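Local coordinates for protein probable fimbrial chaperone YadV (Escherichia coli K-12, PDB 5GHU) that probably acts as a periplasmic chaperone that handles fimbrial subunits before their assembly into a surface fimbria, which could contribute to adhesion, at residues 89-94 with 113-118; 167-172 with 201-206; 132-137 with 157-162; 26-31 with 63-68; 52-57 with 73-78. All coordinates share one frame; numbering follows the deposited sequence.

Contact 1: residues 89-94 with 113-118; sequences WFNVLE and AFRTRI
Trp89 and Arg117 meet on the strand pair 86-95 and 114-123, antiparallel neighbours in the immunoglobulin-like N-terminal domain of this PapD-family chaperone. Three hydrogen-bonded pairs, Phe90 with Ile118, Val92 with Thr116 and Glu94 with Phe114, each carry two backbone bonds; the straightest, Val92 N to Thr116 O, has 171° at the hydrogen. Their side chains share one face of the sheet, and its tight part is at the Phe90 end. There Phe90 and Ile118 lie side by side, pointing the same way, with Phe90 CB 4.0 Å from Ile118 CG1, while Val21 packs on Phe90 and Ile3, Ile5 and Leu23 pack on buried Val92. At the other end Phe114 is exposed, though Met1 packs on it and on Glu94; Glu94 CG approaches Phe114 CB at 4.0 Å while its carboxylate turns off to the backbone N of Asp2 and Ile3. The opposite face, with Asn91, Leu93, Arg115 and Arg117, is more polar. Leu93 CD2 lies 3.8 Å from Arg115 CB, and Arg115 NH2 forms a salt bridge with Asp41. Arg117 bends at chi3 (-38°), which brings NE within 3.6 Å of Trp89 CE3, and its guanidinium lies flat over the indole, planes 19° apart. An alanine in place of Arg117 would probably leave this indole face without its cationic cover and Gly40 O without its weak bond from NH1. Over the six-membered ring, Arg117 NH2 stands 3.7 Å from Trp89 CZ3.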
# COMPACT_ATOMS: atom_id res chain seq x y z
N TRP A 89 -3.53 7.05 -3.26
CA TRP A 89 -2.75 6.48 -4.35
C TRP A 89 -2.00 7.53 -5.14
O TRP A 89 -2.58 8.48 -5.63
CB TRP A 89 -3.68 5.69 -5.26
CG TRP A 89 -4.08 4.46 -4.52
CD1 TRP A 89 -5.09 4.34 -3.59
CD2 TRP A 89 -3.41 3.20 -4.55
NE1 TRP A 89 -5.11 3.07 -3.08
CE2 TRP A 89 -4.09 2.35 -3.66
CE3 TRP A 89 -2.32 2.71 -5.25
CZ2 TRP A 89 -3.72 1.03 -3.48
CZ3 TRP A 89 -1.96 1.41 -5.07
CH2 TRP A 89 -2.65 0.58 -4.20
N PHE A 90 -0.69 7.32 -5.23
CA PHE A 90 0.15 8.14 -6.10
C PHE A 90 0.23 7.49 -7.48
O PHE A 90 0.71 6.36 -7.60
CB PHE A 90 1.57 8.29 -5.49
CG PHE A 90 2.50 9.09 -6.37
CD1 PHE A 90 2.21 10.40 -6.70
CD2 PHE A 90 3.59 8.49 -6.98
CE1 PHE A 90 3.01 11.15 -7.54
CE2 PHE A 90 4.41 9.22 -7.82
CZ PHE A 90 4.10 10.56 -8.12
N ASN A 91 -0.25 8.21 -8.50
CA ASN A 91 -0.33 7.70 -9.86
C ASN A 91 0.66 8.33 -10.78
O ASN A 91 0.84 9.55 -10.73
CB ASN A 91 -1.71 7.99 -10.47
CG ASN A 91 -2.84 7.30 -9.73
OD1 ASN A 91 -3.35 6.31 -10.20
ND2 ASN A 91 -3.23 7.83 -8.58
N VAL A 92 1.22 7.51 -11.67
CA VAL A 92 2.09 7.93 -12.75
C VAL A 92 1.59 7.35 -14.06
O VAL A 92 1.41 6.14 -14.17
CB VAL A 92 3.51 7.46 -12.44
CG1 VAL A 92 4.41 7.74 -13.61
CG2 VAL A 92 3.95 8.15 -11.16
N LEU A 93 1.37 8.22 -15.03
CA LEU A 93 0.84 7.79 -16.33
C LEU A 93 1.81 8.25 -17.42
O LEU A 93 2.09 9.43 -17.49
CB LEU A 93 -0.59 8.38 -16.54
CG LEU A 93 -1.41 8.14 -17.82
CD1 LEU A 93 -0.98 9.04 -18.98
CD2 LEU A 93 -1.26 6.71 -18.22
N GLU A 94 2.34 7.34 -18.24
CA GLU A 94 3.31 7.77 -19.26
C GLU A 94 2.67 7.69 -20.64
O GLU A 94 1.77 6.90 -20.86
CB GLU A 94 4.60 6.93 -19.21
CG GLU A 94 4.48 5.47 -19.63
CD GLU A 94 5.66 4.60 -19.17
OE1 GLU A 94 6.14 4.78 -18.04
OE2 GLU A 94 6.10 3.71 -19.93
N ALA A 113 -0.60 4.10 -23.82
CA ALA A 113 -0.01 4.77 -22.66
C ALA A 113 -0.02 3.81 -21.47
O ALA A 113 -0.70 2.79 -21.51
CB ALA A 113 -0.77 6.05 -22.35
N PHE A 114 0.72 4.09 -20.41
CA PHE A 114 0.77 3.14 -19.29
C PHE A 114 0.71 3.82 -17.92
O PHE A 114 1.28 4.88 -17.72
CB PHE A 114 2.04 2.30 -19.38
CG PHE A 114 2.18 1.56 -20.67
CD1 PHE A 114 2.72 2.18 -21.79
CD2 PHE A 114 1.73 0.25 -20.78
CE1 PHE A 114 2.83 1.51 -23.00
CE2 PHE A 114 1.84 -0.43 -22.00
CZ PHE A 114 2.39 0.21 -23.11
N ARG A 115 0.03 3.19 -16.96
CA ARG A 115 -0.20 3.79 -15.67
C ARG A 115 0.26 2.87 -14.55
O ARG A 115 -0.03 1.67 -14.56
CB ARG A 115 -1.68 4.09 -15.49
CG ARG A 115 -2.05 4.51 -14.10
CD ARG A 115 -3.52 4.10 -13.87
NE ARG A 115 -4.12 4.81 -12.77
CZ ARG A 115 -5.39 4.73 -12.45
NH1 ARG A 115 -6.19 3.94 -13.12
NH2 ARG A 115 -5.87 5.41 -11.41
N THR A 116 0.94 3.44 -13.55
CA THR A 116 1.38 2.71 -12.38
C THR A 116 0.94 3.50 -11.15
O THR A 116 0.82 4.70 -11.20
CB THR A 116 2.91 2.50 -12.38
OG1 THR A 116 3.25 1.54 -13.38
CG2 THR A 116 3.39 1.97 -11.04
N ARG A 117 0.65 2.80 -10.06
CA ARG A 117 0.20 3.46 -8.82
C ARG A 117 0.94 2.84 -7.65
O ARG A 117 1.12 1.62 -7.64
CB ARG A 117 -1.31 3.26 -8.57
CG ARG A 117 -2.26 3.74 -9.63
CD ARG A 117 -3.70 3.49 -9.19
NE ARG A 117 -3.81 2.22 -8.49
CZ ARG A 117 -4.90 1.82 -7.84
NH1 ARG A 117 -5.98 2.60 -7.80
NH2 ARG A 117 -4.92 0.64 -7.22
N ILE A 118 1.31 3.64 -6.65
CA ILE A 118 1.79 3.14 -5.36
C ILE A 118 1.05 3.83 -4.24
O ILE A 118 0.45 4.88 -4.45
CB ILE A 118 3.31 3.37 -5.11
CG1 ILE A 118 3.65 4.86 -5.09
CG2 ILE A 118 4.15 2.61 -6.12
CD1 ILE A 118 5.13 5.12 -4.78

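Contact 2: residues 167-172 with 201-206; sequences DLEASG and SAKVHF
Asp167 and His205 form a hydrogen-bonded pair, Asp167 N giving to His205 O at 2.8 Å and His205 N returning to Asp167 O. Glu169 and Lys203 repeat this two residues on, so the facing amides of both pairs are satisfied. On the face these four side chains share, water does much of the bridging. One water donates to Asp167 OD2 at 2.8 Å and lies in the plane of the imidazole, 2.8 Å from His205 ND1; NE2 bonds to Glu217. A second water sits 2.8 Å from Asp167 OD1 and near Lys203 O, with more acceptors around it than protons. Lys203 bends at chi3 and again at chi4, the last turn setting NZ in a salt bridge with Glu169 OE1 at 3.3 Å, weak as a hydrogen bond; OE1 also accepts from a third water at 2.6 Å. Glu169 OE2 has a stronger mate in Arg174. Where the strands end, a fourth water accepts from Ser171 N and donates to Ser201 O. The other face is apolar: Leu168 CD2 rests 3.9 Å from Ala202 CB. That face turns to Trp142 and Leu151 of the other sheet, giving the immunoglobulin-like beta sandwich of the C-terminal domain.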
# COMPACT_ATOMS: atom_id res chain seq x y z
N ASP A 167 -0.17 -17.34 4.41
CA ASP A 167 -0.82 -18.65 4.23
C ASP A 167 -1.30 -19.20 5.57
O ASP A 167 -0.89 -18.75 6.67
CB ASP A 167 0.19 -19.64 3.56
CG ASP A 167 1.55 -19.69 4.30
OD1 ASP A 167 1.62 -20.39 5.32
OD2 ASP A 167 2.49 -19.07 3.81
N LEU A 168 -2.17 -20.18 5.47
CA LEU A 168 -2.65 -20.93 6.60
C LEU A 168 -2.09 -22.35 6.49
O LEU A 168 -2.06 -22.88 5.41
CB LEU A 168 -4.17 -20.95 6.56
CG LEU A 168 -4.76 -21.63 7.78
CD1 LEU A 168 -6.04 -20.88 8.13
CD2 LEU A 168 -5.05 -23.08 7.38
N GLU A 169 -1.60 -22.89 7.60
CA GLU A 169 -1.05 -24.25 7.61
C GLU A 169 -1.78 -25.10 8.61
O GLU A 169 -2.06 -24.67 9.72
CB GLU A 169 0.43 -24.20 7.97
CG GLU A 169 1.34 -25.06 7.16
CD GLU A 169 2.71 -24.43 7.14
OE1 GLU A 169 3.10 -23.83 8.16
OE2 GLU A 169 3.37 -24.46 6.10
N ALA A 170 -2.04 -26.33 8.23
CA ALA A 170 -2.63 -27.29 9.14
C ALA A 170 -2.27 -28.69 8.71
O ALA A 170 -2.46 -29.03 7.55
CB ALA A 170 -4.16 -27.14 9.17
N SER A 171 -1.76 -29.49 9.65
CA SER A 171 -1.43 -30.88 9.37
C SER A 171 -0.50 -30.99 8.17
O SER A 171 -0.66 -31.91 7.35
CB SER A 171 -2.70 -31.72 9.10
OG SER A 171 -3.65 -31.64 10.16
N GLY A 172 0.41 -30.04 8.05
CA GLY A 172 1.46 -30.04 7.05
C GLY A 172 1.05 -29.54 5.68
O GLY A 172 1.86 -29.54 4.74
N SER A 201 -6.02 -27.05 14.61
CA SER A 201 -4.70 -26.56 15.00
C SER A 201 -4.01 -25.80 13.89
O SER A 201 -2.84 -26.05 13.60
CB SER A 201 -3.83 -27.70 15.48
OG SER A 201 -4.45 -28.34 16.59
N ALA A 202 -4.72 -24.88 13.26
CA ALA A 202 -4.16 -24.17 12.12
C ALA A 202 -3.32 -23.01 12.59
O ALA A 202 -3.56 -22.42 13.68
CB ALA A 202 -5.23 -23.68 11.23
N LYS A 203 -2.35 -22.66 11.77
CA LYS A 203 -1.52 -21.48 12.07
C LYS A 203 -1.49 -20.57 10.86
O LYS A 203 -1.40 -21.04 9.72
CB LYS A 203 -0.07 -21.88 12.42
CG LYS A 203 0.06 -23.07 13.34
CD LYS A 203 1.53 -23.38 13.62
CE LYS A 203 2.12 -24.46 12.68
NZ LYS A 203 2.84 -23.92 11.48
N VAL A 204 -1.44 -19.26 11.11
CA VAL A 204 -1.27 -18.28 10.05
C VAL A 204 0.17 -17.83 10.01
O VAL A 204 0.80 -17.68 11.07
CB VAL A 204 -2.21 -17.05 10.28
CG1 VAL A 204 -1.91 -15.91 9.31
CG2 VAL A 204 -3.62 -17.53 10.12
N HIS A 205 0.72 -17.71 8.80
CA HIS A 205 2.04 -17.11 8.66
C HIS A 205 1.90 -16.00 7.59
O HIS A 205 1.15 -16.17 6.63
CB HIS A 205 3.07 -18.19 8.25
CG HIS A 205 4.48 -17.66 8.16
ND1 HIS A 205 4.97 -17.04 7.04
CD2 HIS A 205 5.46 -17.61 9.09
CE1 HIS A 205 6.22 -16.68 7.26
NE2 HIS A 205 6.53 -16.98 8.51
N PHE A 206 2.66 -14.91 7.72
CA PHE A 206 2.53 -13.85 6.72
C PHE A 206 3.80 -13.03 6.65
O PHE A 206 4.68 -13.09 7.54
CB PHE A 206 1.30 -12.94 7.04
CG PHE A 206 1.36 -12.28 8.39
CD1 PHE A 206 2.18 -11.13 8.56
CD2 PHE A 206 0.65 -12.79 9.48
CE1 PHE A 206 2.26 -10.54 9.80
CE2 PHE A 206 0.71 -12.15 10.73
CZ PHE A 206 1.52 -11.02 10.86
O HOH W 1 3.60 -16.59 4.62
O HOH W 2 1.09 -20.94 7.98
O HOH W 3 3.17 -21.66 9.54
O HOH W 4 -2.23 -28.69 12.17

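Contact 3: residues 132-137 with 157-162; sequences SEAPLA and TPYYVS
Ala134 is the bump here: its methyl group projects from a short, weakly bonded helical turn into a shallow hollow in the loop 157-162. Three side chains line that hollow. Thr157 OG1 lies 3.6 Å from Ala134 CB, Val161 CG2 comes within 3.7 Å of Ala134 CB, and Tyr159 CB closes the third side at 4.0 Å. Val161 divides its two methyls between Pro135 and Ala134: with CG1 anti to the backbone N (chi1 176°), CG1 meets Pro135 CG at 3.8 Å while CG2 stays near Ala134 and Pro135 N. One turn further along, Ala137 CB abuts Thr157 CG2 at 3.7 Å. The loop keeps its curve through an ST turn, in which Tyr159 N donates to Thr157 OG1 over 3.1 Å, and Asn155 OD1 is a second partner of that hydroxyl. An alanine at Thr157 would probably leave Tyr159 N without its side-chain acceptor and open a gap beside Ala137 CB. The phenol of Tyr159 leads away from the hollow to bond through OH to Gly129 O. Pro135 also packs on Phe206, Ala208 and Ile216, while Tyr160 N bonds to Glu85 and its ring meets Phe121. Helical turn and loop thus fit together beside the junction of the two immunoglobulin-like domains that make up a PapD-type chaperone.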
# COMPACT_ATOMS: atom_id res chain seq x y z
N SER A 132 5.61 -0.71 12.30
CA SER A 132 6.16 -2.02 11.97
C SER A 132 5.72 -3.09 12.96
O SER A 132 5.89 -4.30 12.70
CB SER A 132 7.68 -1.95 11.91
OG SER A 132 8.11 -1.20 10.77
N GLU A 133 5.12 -2.68 14.07
CA GLU A 133 4.61 -3.60 15.07
C GLU A 133 3.08 -3.86 14.88
O GLU A 133 2.51 -4.73 15.57
CB GLU A 133 4.87 -3.05 16.48
CG GLU A 133 6.40 -3.01 16.83
CD GLU A 133 6.68 -2.24 18.12
OE1 GLU A 133 5.89 -2.32 19.06
OE2 GLU A 133 7.69 -1.54 18.16
N ALA A 134 2.45 -3.11 13.99
CA ALA A 134 1.03 -3.28 13.84
C ALA A 134 0.68 -4.69 13.29
O ALA A 134 -0.33 -5.22 13.69
CB ALA A 134 0.45 -2.18 12.92
N PRO A 135 1.51 -5.26 12.42
CA PRO A 135 1.13 -6.61 11.94
C PRO A 135 1.05 -7.59 13.09
O PRO A 135 0.17 -8.50 13.08
CB PRO A 135 2.25 -6.99 10.96
CG PRO A 135 2.69 -5.62 10.39
CD PRO A 135 2.63 -4.69 11.63
N LEU A 136 1.96 -7.51 14.08
CA LEU A 136 1.92 -8.39 15.25
C LEU A 136 0.65 -8.20 16.07
O LEU A 136 0.21 -9.10 16.78
CB LEU A 136 3.18 -8.13 16.15
CG LEU A 136 3.15 -8.69 17.58
CD1 LEU A 136 3.04 -10.25 17.61
CD2 LEU A 136 4.41 -8.24 18.40
N ALA A 137 0.10 -6.96 16.04
CA ALA A 137 -1.10 -6.67 16.81
C ALA A 137 -2.38 -7.17 16.20
O ALA A 137 -3.39 -7.24 16.91
CB ALA A 137 -1.21 -5.16 17.02
N THR A 157 -5.05 -1.15 15.72
CA THR A 157 -4.02 -0.07 15.74
C THR A 157 -4.46 1.11 14.85
O THR A 157 -5.33 0.97 13.94
CB THR A 157 -2.63 -0.52 15.24
OG1 THR A 157 -2.61 -0.56 13.81
CG2 THR A 157 -2.26 -1.89 15.78
N PRO A 158 -3.77 2.24 14.98
CA PRO A 158 -4.01 3.37 14.04
C PRO A 158 -3.27 3.33 12.73
O PRO A 158 -3.31 4.30 11.99
CB PRO A 158 -3.54 4.60 14.85
CG PRO A 158 -2.44 4.00 15.78
CD PRO A 158 -2.97 2.61 16.17
N TYR A 159 -2.65 2.19 12.41
CA TYR A 159 -1.86 2.03 11.20
C TYR A 159 -2.47 1.03 10.23
O TYR A 159 -3.06 0.02 10.66
CB TYR A 159 -0.44 1.51 11.54
CG TYR A 159 0.30 2.40 12.51
CD1 TYR A 159 0.82 3.61 12.06
CD2 TYR A 159 0.47 2.02 13.85
CE1 TYR A 159 1.54 4.44 12.94
CE2 TYR A 159 1.23 2.84 14.75
CZ TYR A 159 1.74 4.04 14.26
OH TYR A 159 2.45 4.94 15.07
N TYR A 160 -2.35 1.33 8.95
CA TYR A 160 -2.60 0.27 7.97
C TYR A 160 -1.61 -0.86 8.16
O TYR A 160 -0.42 -0.64 8.51
CB TYR A 160 -2.46 0.79 6.51
CG TYR A 160 -3.56 1.71 6.12
CD1 TYR A 160 -3.56 3.05 6.48
CD2 TYR A 160 -4.66 1.21 5.49
CE1 TYR A 160 -4.62 3.89 6.14
CE2 TYR A 160 -5.76 2.07 5.15
CZ TYR A 160 -5.68 3.40 5.49
OH TYR A 160 -6.77 4.21 5.18
N VAL A 161 -2.09 -2.07 7.83
CA VAL A 161 -1.18 -3.20 7.60
C VAL A 161 -1.36 -3.70 6.19
O VAL A 161 -2.48 -3.93 5.72
CB VAL A 161 -1.38 -4.37 8.59
CG1 VAL A 161 -0.45 -5.56 8.22
CG2 VAL A 161 -1.05 -3.91 10.04
N SER A 162 -0.21 -3.84 5.48
CA SER A 162 -0.18 -4.29 4.07
C SER A 162 0.63 -5.57 4.01
O SER A 162 1.58 -5.71 4.78
CB SER A 162 0.52 -3.25 3.19
OG SER A 162 -0.21 -1.99 3.17

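Contact 4: residues 26-31 with 63-68; sequences KGNNPL and DAKRGQ
Lys65 reaches from its beta turn across the loop 26-31, and its aliphatic chain tracks along that loop's backbone. Beyond CB, the first atom to approach is CG, 4.1 Å from Gly27 O. The chain then bends at chi2 (-65°), bringing CD to 3.8 Å from Gly27 O. CE closes to 3.3 Å of Gly27 O and also lies beside the amide of Asn28, whose side chain runs alongside and points the same way. At the tip, NZ donates to Lys26 O over 2.8 Å, coming in from 45° above the carbonyl plane. Gly27 O, buried beneath this chain, finds no polar partner in the model. The ammonium of Lys26 stands 6.0 Å from Lys65 NZ, a like charge that would probably favour keeping the two tips apart. Next to Lys65 in the turn, Ala64 CB nestles 3.4 Å from Asn28 O, and Pro30 CB lies 3.4 Å from Asp63 OD1. Arg66 N bonds back to Asp63 O, while Lys65 and Arg66 also make backbone bonds to Asn25. With Lys65 at positive phi, residues 63-66 form the type II beta turn that reverses the chain between strands 53-62 and 67-74 of the N-terminal domain, packed against a neighbouring interstrand loop.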
# COMPACT_ATOMS: atom_id res chain seq x y z
N LYS A 26 13.71 4.83 -17.57
CA LYS A 26 14.70 3.80 -17.88
C LYS A 26 14.69 3.42 -19.36
O LYS A 26 15.51 2.62 -19.79
CB LYS A 26 14.45 2.53 -17.05
CG LYS A 26 14.43 2.74 -15.54
CD LYS A 26 15.78 3.19 -14.99
CE LYS A 26 16.83 2.09 -15.13
NZ LYS A 26 18.21 2.51 -14.71
N GLY A 27 13.76 3.99 -20.13
CA GLY A 27 13.56 3.63 -21.53
C GLY A 27 14.48 4.37 -22.48
O GLY A 27 15.33 5.13 -22.04
N ASN A 28 14.29 4.18 -23.79
CA ASN A 28 15.19 4.82 -24.75
C ASN A 28 14.63 6.06 -25.45
O ASN A 28 15.34 6.76 -26.16
CB ASN A 28 15.61 3.81 -25.81
CG ASN A 28 16.28 2.60 -25.21
OD1 ASN A 28 15.78 1.48 -25.33
ND2 ASN A 28 17.40 2.83 -24.53
N ASN A 29 13.35 6.33 -25.21
CA ASN A 29 12.69 7.49 -25.77
C ASN A 29 12.15 8.39 -24.68
O ASN A 29 11.89 7.93 -23.57
CB ASN A 29 11.57 7.03 -26.70
CG ASN A 29 12.04 5.98 -27.70
OD1 ASN A 29 13.03 6.19 -28.41
ND2 ASN A 29 11.35 4.85 -27.74
N PRO A 30 11.96 9.65 -24.97
CA PRO A 30 11.41 10.56 -23.99
C PRO A 30 9.97 10.27 -23.81
O PRO A 30 9.37 9.72 -24.70
CB PRO A 30 11.56 11.91 -24.62
CG PRO A 30 11.68 11.65 -26.05
CD PRO A 30 12.33 10.34 -26.21
N LEU A 31 9.42 10.64 -22.67
CA LEU A 31 7.99 10.42 -22.42
C LEU A 31 7.34 11.64 -21.78
O LEU A 31 8.00 12.38 -21.05
CB LEU A 31 7.79 9.20 -21.50
CG LEU A 31 8.04 7.77 -22.00
CD1 LEU A 31 9.25 7.69 -22.84
CD2 LEU A 31 8.21 6.81 -20.83
N ASP A 63 13.26 12.85 -20.36
CA ASP A 63 14.04 12.28 -21.46
C ASP A 63 14.53 10.91 -21.11
O ASP A 63 14.53 10.54 -19.93
CB ASP A 63 15.23 13.17 -21.78
CG ASP A 63 14.86 14.28 -22.71
OD1 ASP A 63 13.89 14.10 -23.46
OD2 ASP A 63 15.52 15.34 -22.67
N ALA A 64 14.91 10.14 -22.12
CA ALA A 64 15.48 8.83 -21.90
C ALA A 64 16.63 8.92 -20.90
O ALA A 64 17.49 9.80 -21.02
CB ALA A 64 15.98 8.23 -23.20
N LYS A 65 16.63 8.02 -19.92
CA LYS A 65 17.73 7.91 -18.97
C LYS A 65 17.87 9.16 -18.12
O LYS A 65 18.92 9.42 -17.55
CB LYS A 65 19.05 7.64 -19.70
CG LYS A 65 18.96 6.54 -20.74
CD LYS A 65 18.65 5.17 -20.12
CE LYS A 65 18.37 4.16 -21.24
NZ LYS A 65 18.11 2.80 -20.70
N ARG A 66 16.81 9.95 -18.05
CA ARG A 66 16.79 11.08 -17.12
C ARG A 66 15.64 10.92 -16.14
O ARG A 66 14.90 9.94 -16.20
CB ARG A 66 16.69 12.39 -17.87
CG ARG A 66 17.88 12.64 -18.81
CD ARG A 66 19.06 12.80 -17.89
NE ARG A 66 19.10 14.17 -17.40
CZ ARG A 66 19.68 15.16 -18.08
NH1 ARG A 66 20.28 14.91 -19.23
NH2 ARG A 66 19.68 16.40 -17.60
N GLY A 67 15.50 11.85 -15.20
CA GLY A 67 14.45 11.67 -14.18
C GLY A 67 13.82 13.00 -13.79
O GLY A 67 14.14 14.04 -14.37
N GLN A 68 12.94 12.96 -12.80
CA GLN A 68 12.16 14.10 -12.38
C GLN A 68 11.72 13.84 -10.96
O GLN A 68 11.16 12.78 -10.66
CB GLN A 68 10.91 14.26 -13.27
CG GLN A 68 9.94 15.36 -12.85
CD GLN A 68 10.58 16.73 -12.95
OE1 GLN A 68 11.07 17.11 -14.02
NE2 GLN A 68 10.59 17.46 -11.85

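Contact 5: residues 52-57 with 73-78; sequences PFTATP and MYTAST
Phe53 and Tyr74 face each other as a non-hydrogen-bonded pair near the open end of the beta hairpin made by strands 53-62 and 67-74 in the immunoglobulin-like N-terminal domain. Their rings lie oblique, planes 58° apart and centroids 5.5 Å from each other. Tyr74 CD1 sits over one face of the Phe53 ring, displaced toward the rim, and Phe53 CE2 touches Tyr74 CB at 3.8 Å. Tyr74 CG stands anti to the backbone N (chi1 177°), which starts the ring on its way past Phe53 toward Pro52. Pro52 approaches Tyr74 farther out, its CG 3.6 Å from CE1. Over the centre of one Tyr74 face, the backbone turns so that Ala76 N rests 3.5 Å above the ring plane. The two aromatics are also fixed from outside: Phe88 and Tyr12 make edge-to-face pairs with Phe53, and Tyr74 OH bonds to Leu80 N. On the other face of the sheet, Thr54 and Met73 point the same way side by side, with Thr54 OG1 3.6 Å from Met73 CB, while their backbones exchange two hydrogen bonds. Thr75 OG1 and Ser77 OG share a hydrogen bond next to Pro52, whose CB touches Ser77 OG. Where the strands part, Thr75 N donates to Pro52 O at 2.7 Å from 45° above the carbonyl plane.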
# COMPACT_ATOMS: atom_id res chain seq x y z
N PRO A 52 -6.74 16.20 -0.58
CA PRO A 52 -6.13 17.45 -0.14
C PRO A 52 -4.62 17.45 -0.38
O PRO A 52 -3.85 17.71 0.53
CB PRO A 52 -6.43 17.49 1.37
CG PRO A 52 -6.50 15.99 1.78
CD PRO A 52 -7.10 15.30 0.55
N PHE A 53 -4.21 17.13 -1.60
CA PHE A 53 -2.78 17.14 -1.95
C PHE A 53 -2.60 17.77 -3.33
O PHE A 53 -3.51 17.78 -4.15
CB PHE A 53 -2.20 15.74 -1.99
CG PHE A 53 -2.17 15.03 -0.66
CD1 PHE A 53 -3.27 14.30 -0.24
CD2 PHE A 53 -1.05 15.12 0.18
CE1 PHE A 53 -3.28 13.65 1.00
CE2 PHE A 53 -1.04 14.46 1.42
CZ PHE A 53 -2.16 13.72 1.81
N THR A 54 -1.42 18.31 -3.58
CA THR A 54 -0.99 18.63 -4.94
C THR A 54 0.26 17.79 -5.26
O THR A 54 0.96 17.33 -4.35
CB THR A 54 -0.69 20.12 -5.12
OG1 THR A 54 0.30 20.53 -4.18
CG2 THR A 54 -1.93 20.95 -4.90
N ALA A 55 0.50 17.55 -6.55
CA ALA A 55 1.70 16.85 -7.02
C ALA A 55 2.26 17.70 -8.11
O ALA A 55 1.58 17.94 -9.13
CB ALA A 55 1.35 15.46 -7.53
N THR A 56 3.49 18.18 -7.93
CA THR A 56 4.03 19.09 -8.92
C THR A 56 5.47 18.71 -9.28
O THR A 56 6.27 18.33 -8.46
CB THR A 56 3.97 20.53 -8.43
OG1 THR A 56 4.70 20.64 -7.22
CG2 THR A 56 2.52 20.93 -8.18
N PRO A 57 5.76 18.78 -10.58
CA PRO A 57 4.88 19.20 -11.67
C PRO A 57 3.88 18.08 -12.02
O PRO A 57 4.23 16.90 -12.04
CB PRO A 57 5.86 19.46 -12.82
CG PRO A 57 7.01 18.55 -12.53
CD PRO A 57 7.12 18.47 -11.05
N MET A 73 2.34 17.61 -1.82
CA MET A 73 2.10 18.62 -0.79
C MET A 73 0.67 18.56 -0.25
O MET A 73 -0.28 18.65 -1.01
CB MET A 73 2.39 20.00 -1.35
CG MET A 73 2.33 21.02 -0.28
SD MET A 73 2.84 22.66 -0.83
CE MET A 73 4.50 22.42 -1.43
N TYR A 74 0.52 18.40 1.06
CA TYR A 74 -0.79 18.41 1.71
C TYR A 74 -1.35 19.84 1.75
O TYR A 74 -0.64 20.77 2.06
CB TYR A 74 -0.70 17.82 3.13
CG TYR A 74 -1.97 17.83 3.97
CD1 TYR A 74 -3.07 17.05 3.62
CD2 TYR A 74 -2.04 18.59 5.14
CE1 TYR A 74 -4.24 17.06 4.41
CE2 TYR A 74 -3.20 18.59 5.94
CZ TYR A 74 -4.28 17.82 5.58
OH TYR A 74 -5.43 17.83 6.37
N THR A 75 -2.61 19.98 1.42
CA THR A 75 -3.20 21.31 1.29
C THR A 75 -4.21 21.56 2.40
O THR A 75 -4.62 22.70 2.61
CB THR A 75 -3.90 21.48 -0.06
OG1 THR A 75 -5.03 20.59 -0.12
CG2 THR A 75 -2.94 21.21 -1.21
N ALA A 76 -4.61 20.52 3.10
CA ALA A 76 -5.65 20.63 4.14
C ALA A 76 -6.91 21.29 3.61
O ALA A 76 -7.63 21.96 4.35
CB ALA A 76 -5.13 21.42 5.33
N SER A 77 -7.19 21.11 2.32
CA SER A 77 -8.43 21.63 1.77
C SER A 77 -9.59 20.88 2.42
O SER A 77 -10.69 21.41 2.61
CB SER A 77 -8.46 21.49 0.25
OG SER A 77 -8.16 20.17 -0.16
N THR A 78 -9.32 19.62 2.74
CA THR A 78 -10.15 18.76 3.57
C THR A 78 -9.28 18.34 4.74
O THR A 78 -8.09 18.09 4.56
CB THR A 78 -10.59 17.47 2.86
OG1 THR A 78 -11.09 17.78 1.55
CG2 THR A 78 -11.66 16.75 3.68

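Overall arrangement
Following the chain, residues 26-31 open contact 4 and 52-57 open contact 5 before 63-68 close contact 4; 73-78 then close contact 5, so the two cross. They share strand 67-74 and touch where Gln68 meets Pro57, contact 5 pairing the hairpin's strands at its open end, contact 4 setting its turn against the loop before strand 31-38. Contact 1 follows in series, closing the partly unmodelled loop after strand 86-95; it belongs to the same sheet and meets contact 4 through Glu94 and Leu31. Past the domain junction, contact 3 brackets strands 139-143 and 150-155. Contact 2 comes last, joining two strands of the C-terminal domain and touching contact 3 where Phe206 packs on Pro135. None nests inside another.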